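Local coordinates for hypothetical sugar ABC-transporter sugar binding protein (Arthrobacter globiformis, PDB 7BVT) that probably captures cyclic alpha-maltosyl-1,6-maltose as the substrate-binding protein of a bacterial ABC transporter for sugars, at residues L91-V94 against P95-D99. Numbering follows the deposited sequence.
Sequences LVWV and PQIAD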
ATOM      1  N   LEU A  91       6.599   1.578   3.265  1.00 18.50           N
ATOM      2  CA  LEU A  91       7.016   0.252   2.728  1.00 18.61           C
ATOM      3  C   LEU A  91       8.219   0.379   1.804  1.00 17.31           C
ATOM      4  O   LEU A  91       9.247  -0.306   2.017  1.00 17.32           O
ATOM      5  CB  LEU A  91       5.857  -0.390   1.979  1.00 18.33           C
ATOM      6  CG  LEU A  91       6.158  -1.778   1.442  1.00 19.81           C
ATOM      7  CD1 LEU A  91       6.237  -2.779   2.572  1.00 23.23           C
ATOM      8  CD2 LEU A  91       5.106  -2.219   0.438  1.00 24.10           C
ATOM      9  N   VAL A  92       8.096   1.175   0.765  1.00 19.97           N
ATOM     10  CA  VAL A  92       9.113   1.163  -0.325  1.00 21.48           C
ATOM     11  C   VAL A  92      10.401   1.837   0.169  1.00 18.64           C
ATOM     12  O   VAL A  92      11.401   1.761  -0.546  1.00 22.92           O
ATOM     13  CB  VAL A  92       8.548   1.784  -1.620  1.00 28.88           C
ATOM     14  CG1 VAL A  92       7.251   1.100  -2.018  1.00 31.76           C
ATOM     15  CG2 VAL A  92       8.337   3.262  -1.496  1.00 29.87           C
ATOM     16  N   TRP A  93      10.399   2.461   1.347  1.00 17.11           N
ATOM     17  CA  TRP A  93      11.657   3.039   1.887  1.00 18.18           C
ATOM     18  C   TRP A  93      12.550   1.970   2.492  1.00 18.35           C
ATOM     19  O   TRP A  93      13.759   2.225   2.615  1.00 20.43           O
ATOM     20  CB  TRP A  93      11.418   4.126   2.916  1.00 19.21           C
ATOM     21  CG  TRP A  93      10.694   5.323   2.414  1.00 20.07           C
ATOM     22  CD1 TRP A  93      10.338   5.629   1.126  1.00 20.72           C
ATOM     23  CD2 TRP A  93      10.302   6.425   3.230  1.00 20.22           C
ATOM     24  NE1 TRP A  93       9.713   6.845   1.109  1.00 23.67           N
ATOM     25  CE2 TRP A  93       9.667   7.350   2.379  1.00 22.39           C
ATOM     26  CE3 TRP A  93      10.385   6.690   4.590  1.00 20.79           C
ATOM     27  CZ2 TRP A  93       9.140   8.534   2.869  1.00 22.95           C
ATOM     28  CZ3 TRP A  93       9.843   7.861   5.079  1.00 23.29           C
ATOM     29  CH2 TRP A  93       9.238   8.766   4.219  1.00 21.55           C
ATOM     30  N   VAL A  94      11.993   0.876   2.972  1.00 16.16           N
ATOM     31  CA  VAL A  94      12.791  -0.087   3.793  1.00 17.49           C
ATOM     32  C   VAL A  94      14.085  -0.441   3.093  1.00 16.65           C
ATOM     33  O   VAL A  94      15.149  -0.395   3.701  1.00 17.95           O
ATOM     34  CB  VAL A  94      11.985  -1.335   4.179  1.00 16.65           C
ATOM     35  CG1 VAL A  94      12.866  -2.372   4.822  1.00 17.04           C
ATOM     36  CG2 VAL A  94      10.851  -0.958   5.094  1.00 16.89           C
ATOM     37  N   PRO A  95      14.094  -0.874   1.826  1.00 17.91           N
ATOM     38  CA  PRO A  95      15.343  -1.292   1.201  1.00 19.38           C
ATOM     39  C   PRO A  95      16.346  -0.156   1.069  1.00 18.25           C
ATOM     40  O   PRO A  95      17.525  -0.430   1.165  1.00 20.58           O
ATOM     41  CB  PRO A  95      14.908  -1.810  -0.203  1.00 20.43           C
ATOM     42  CG  PRO A  95      13.438  -2.037  -0.081  1.00 21.65           C
ATOM     43  CD  PRO A  95      12.921  -1.066   0.940  1.00 18.69           C
ATOM     44  N   GLN A  96      15.858   1.074   0.928  1.00 19.29           N
ATOM     45  CA  GLN A  96      16.769   2.236   0.876  1.00 20.48           C
ATOM     46  C   GLN A  96      17.366   2.475   2.257  1.00 18.54           C
ATOM     47  O   GLN A  96      18.585   2.758   2.361  1.00 21.31           O
ATOM     48  CB  GLN A  96      16.000   3.437   0.357  1.00 20.94           C
ATOM     49  CG  GLN A  96      15.532   3.216  -1.083  1.00 26.55           C
ATOM     50  CD  GLN A  96      14.616   4.331  -1.480  1.00 32.41           C
ATOM     51  OE1 GLN A  96      15.087   5.435  -1.737  1.00 32.85           O
ATOM     52  NE2 GLN A  96      13.312   4.061  -1.504  1.00 33.52           N
ATOM     53  N   ILE A  97      16.540   2.417   3.280  1.00 19.66           N
ATOM     54  CA  ILE A  97      17.005   2.664   4.672  1.00 18.62           C
ATOM     55  C   ILE A  97      18.018   1.596   5.077  1.00 18.31           C
ATOM     56  O   ILE A  97      19.018   1.904   5.758  1.00 17.71           O
ATOM     57  CB  ILE A  97      15.803   2.752   5.630  1.00 19.35           C
ATOM     58  CG1 ILE A  97      14.994   4.022   5.309  1.00 18.31           C
ATOM     59  CG2 ILE A  97      16.265   2.664   7.098  1.00 19.85           C
ATOM     60  CD1 ILE A  97      13.670   4.109   5.956  1.00 18.54           C
ATOM     61  N   ALA A  98      17.827   0.364   4.622  1.00 19.21           N
ATOM     62  CA  ALA A  98      18.743  -0.747   4.933  1.00 19.16           C
ATOM     63  C   ALA A  98      20.156  -0.442   4.395  1.00 18.90           C
ATOM     64  O   ALA A  98      21.111  -0.998   4.904  1.00 21.78           O
ATOM     65  CB  ALA A  98      18.180  -2.039   4.383  1.00 21.59           C
ATOM     66  N   ASP A  99      20.288   0.380   3.360  1.00 20.15           N
ATOM     67  CA  ASP A  99      21.596   0.792   2.792  1.00 22.70           C
ATOM     68  C   ASP A  99      22.120   2.044   3.505  1.00 25.62           C
ATOM     69  O   ASP A  99      23.280   2.361   3.294  1.00 30.40           O
ATOM     70  CB  ASP A  99      21.496   1.056   1.280  1.00 23.84           C
ATOM     71  CG  ASP A  99      21.390  -0.205   0.422  1.00 28.13           C
ATOM     72  OD1 ASP A  99      21.782  -1.279   0.911  1.00 32.80           O
ATOM     73  OD2 ASP A  99      20.894  -0.089  -0.739  1.00 33.05           O
TER
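Gln-96, in the first turn of helix 94-100, reaches back to the carbonyl of Val-92 just before it, after strand 86-90 and beside the sugar site of this solute-binding protein. Its NE2 donates to Val-92 O at 3.1 Å with an N-H...O angle of 151°. The oxygen lies nearly in the glutamine's amide plane, whereas NE2 stands 37° above the carbonyl plane of Val-92. With CG anti to its own carbonyl carbon (chi1 -64°) and the chain extended beyond it, the amide is carried back toward Val-92. Pro-95 has no N-H to donate, and regular i-to-i+4 bonding begins with Ile-97 N to Trp-93 O and Ala-98 N to Val-94 O, each 2.9 Å. A leucine in place of Gln-96 has no N-H, so the carbonyl of Val-92 would probably lose the hold that ties it to the first turn. Val-94 CB lies 3.4 Å from Pro-95 CD, a closeness fixed by the peptide linkage, and the two side chains cross at about a right angle. Phe-125 of helix 120-125 touches both. Trp-93 turns its indole toward Tyr-35 and Phe-70, while Leu-91 comes near a bound glucose unit and Asp-90, a pocket residue, accepts a hydrogen bond from Val-92 N. Ile-97, its CG1 likewise anti to the carbonyl carbon, brings CD1 obliquely beside the indole, where it meets Trp-93 CB at 3.8 Å.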